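Local coordinates for enolase from the environmental genome shotgun sequencing of the Sargasso Sea (PDB 2QGY) that binds magnesium as a member of the mandelate racemase and muconate lactonizing enzyme group of the enolase superfamily, its substrate and reaction not being evident from the fold alone, at the interface of chains A and B. Numbering follows the deposited sequence. Chains: chain A/B, Enolase from the environmental genome shotgun sequencing of the Sargasso Sea.

The interface of chains A and B. Residues chain A 232-235, 262, 266; chain B 234-235, 262, 265-266.
With CG anti to the backbone N (chi1 175°) and a bend at chi2, B:Glu262 carries its carboxylate across to A:Ser235 at the start of helix 234-243 and to A:Arg266, just past the end of helix 257-265. The hydroxyl of A:Ser235, OG, meets B:Glu262 OE1 on the syn side at 2.6 Å, while its backbone N reaches the same oxygen from above the carboxylate plane. A:Arg266, bent at chi2 and chi3, comes tip to tip with B:Glu262, its guanidinium nearly coplanar with the carboxylate. A:Arg266 NH1 makes the salt bridge to the syn lone pair of B:Glu262 OE2 at 2.8 Å, and NH2 meets the same oxygen nearly along its C-O axis. A:Arg266 NH2 also donates to the anti lone pair of A:Glu262 OE2 at 2.9 Å, bridging carboxylates of both chains and probably easing their mutual repulsion. The twin grip is split: A:Glu262 takes B:Ser235 OG on OE2 at 2.7 Å and B:Ser235 N on OE1. The B:Arg266 guanidinium stacks on that of A:Arg266, planes 5° apart, whereas A:Ile234 CG2 covers the opposite face of A:Arg266. Water 1 links A:Asn233 OD1, B:Glu262 OE1 and B:Ser265 OG. A:Arg266 bonds both carboxylates, but B:Arg266 NH1 holds water 2, shared with A:Ser235 OG. This two-fold contact may hold the barrel domains of two subunits together, if the deposited dimer is the biological one.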
loop_
_atom_site.group_PDB
_atom_site.type_symbol
_atom_site.label_atom_id
_atom_site.label_comp_id
_atom_site.label_asym_id
_atom_site.label_seq_id
_atom_site.Cartn_x
_atom_site.Cartn_y
_atom_site.Cartn_z
ATOM N N GLU A 232 -3.188 -8.026 -8.691
ATOM C CA GLU A 232 -1.864 -7.627 -9.161
ATOM C C GLU A 232 -1.282 -8.578 -10.201
ATOM O O GLU A 232 -0.303 -8.238 -10.868
ATOM C CB GLU A 232 -0.887 -7.467 -8.004
ATOM C CG GLU A 232 -1.194 -6.250 -7.151
ATOM C CD GLU A 232 -0.109 -5.999 -6.144
ATOM O OE1 GLU A 232 0.922 -5.399 -6.505
ATOM O OE2 GLU A 232 -0.294 -6.404 -4.987
ATOM N N ASN A 233 -1.874 -9.763 -10.321
ATOM C CA ASN A 233 -1.413 -10.729 -11.325
ATOM C C ASN A 233 -2.169 -10.471 -12.620
ATOM O O ASN A 233 -3.120 -11.182 -12.952
ATOM C CB ASN A 233 -1.645 -12.171 -10.851
ATOM C CG ASN A 233 -0.886 -13.208 -11.717
ATOM O OD1 ASN A 233 -0.533 -12.939 -12.866
ATOM N ND2 ASN A 233 -0.600 -14.351 -11.141
ATOM N N ILE A 234 -1.766 -9.422 -13.323
ATOM C CA ILE A 234 -2.508 -8.966 -14.488
ATOM C C ILE A 234 -2.454 -10.049 -15.579
ATOM O O ILE A 234 -3.449 -10.271 -16.299
ATOM C CB ILE A 234 -2.028 -7.561 -14.980
ATOM C CG1 ILE A 234 -2.100 -6.547 -13.815
ATOM C CG2 ILE A 234 -2.868 -7.072 -16.159
ATOM C CD1 ILE A 234 -1.690 -5.132 -14.185
ATOM N N SER A 235 -1.310 -10.720 -15.674
ATOM C CA SER A 235 -1.154 -11.818 -16.637
ATOM C C SER A 235 -2.265 -12.844 -16.475
ATOM O O SER A 235 -2.881 -13.258 -17.473
ATOM C CB SER A 235 0.220 -12.473 -16.469
ATOM O OG SER A 235 1.218 -11.539 -16.830
ATOM N N GLU A 262 -2.961 0.445 -16.107
ATOM C CA GLU A 262 -2.377 -0.803 -16.623
ATOM C C GLU A 262 -3.473 -1.827 -16.924
ATOM O O GLU A 262 -3.399 -2.495 -17.958
ATOM C CB GLU A 262 -1.362 -1.385 -15.641
ATOM C CG GLU A 262 -0.699 -2.737 -16.080
ATOM C CD GLU A 262 0.254 -2.607 -17.260
ATOM O OE1 GLU A 262 0.658 -1.477 -17.569
ATOM O OE2 GLU A 262 0.599 -3.651 -17.876
ATOM N N ARG A 266 -4.161 -3.429 -20.691
ATOM C CA ARG A 266 -4.021 -4.853 -20.884
ATOM C C ARG A 266 -5.347 -5.582 -21.160
ATOM O O ARG A 266 -5.359 -6.812 -21.250
ATOM C CB ARG A 266 -3.357 -5.460 -19.639
ATOM C CG ARG A 266 -1.897 -4.975 -19.373
ATOM C CD ARG A 266 -0.849 -5.817 -20.110
ATOM N NE ARG A 266 -0.768 -7.155 -19.544
ATOM C CZ ARG A 266 -0.119 -7.467 -18.407
ATOM N NH1 ARG A 266 -0.120 -8.720 -17.984
ATOM N NH2 ARG A 266 0.545 -6.547 -17.699
ATOM N N ILE B 234 3.460 -1.475 -15.679
ATOM C CA ILE B 234 4.201 -2.646 -16.137
ATOM C C ILE B 234 4.468 -2.572 -17.641
ATOM O O ILE B 234 5.575 -2.789 -18.085
ATOM C CB ILE B 234 3.492 -3.946 -15.792
ATOM C CG1 ILE B 234 2.929 -3.944 -14.350
ATOM C CG2 ILE B 234 4.434 -5.129 -16.047
ATOM C CD1 ILE B 234 3.969 -3.885 -13.276
ATOM N N SER B 235 3.452 -2.210 -18.409
ATOM C CA SER B 235 3.618 -2.100 -19.865
ATOM C C SER B 235 4.678 -1.104 -20.330
ATOM O O SER B 235 5.467 -1.378 -21.256
ATOM C CB SER B 235 2.257 -1.765 -20.458
ATOM O OG SER B 235 1.446 -2.914 -20.284
ATOM N N GLU B 262 4.742 -10.444 -11.385
ATOM C CA GLU B 262 4.198 -9.853 -12.636
ATOM C C GLU B 262 5.315 -9.152 -13.424
ATOM O O GLU B 262 5.365 -9.221 -14.673
ATOM C CB GLU B 262 3.010 -8.945 -12.334
ATOM C CG GLU B 262 2.412 -8.163 -13.527
ATOM C CD GLU B 262 1.767 -9.008 -14.651
ATOM O OE1 GLU B 262 1.637 -10.257 -14.562
ATOM O OE2 GLU B 262 1.398 -8.379 -15.656
ATOM N N SER B 265 7.098 -12.000 -15.107
ATOM C CA SER B 265 6.277 -12.488 -16.221
ATOM C C SER B 265 6.347 -11.603 -17.444
ATOM O O SER B 265 6.319 -12.095 -18.587
ATOM C CB SER B 265 4.802 -12.547 -15.815
ATOM O OG SER B 265 4.609 -13.540 -14.853
ATOM N N ARG B 266 6.327 -10.292 -17.214
ATOM C CA ARG B 266 6.279 -9.328 -18.305
ATOM C C ARG B 266 7.645 -8.804 -18.778
ATOM O O ARG B 266 7.693 -7.934 -19.659
ATOM C CB ARG B 266 5.371 -8.166 -17.935
ATOM C CG ARG B 266 3.948 -8.587 -17.615
ATOM C CD ARG B 266 3.251 -9.244 -18.823
ATOM N NE ARG B 266 2.936 -8.339 -19.924
ATOM C CZ ARG B 266 2.215 -8.670 -21.005
ATOM N NH1 ARG B 266 1.728 -9.904 -21.160
ATOM N NH2 ARG B 266 1.959 -7.754 -21.929
HETATM O O HOH W 1 2.126 -12.555 -13.195
HETATM O O HOH W 2 2.350 -12.454 -19.289
#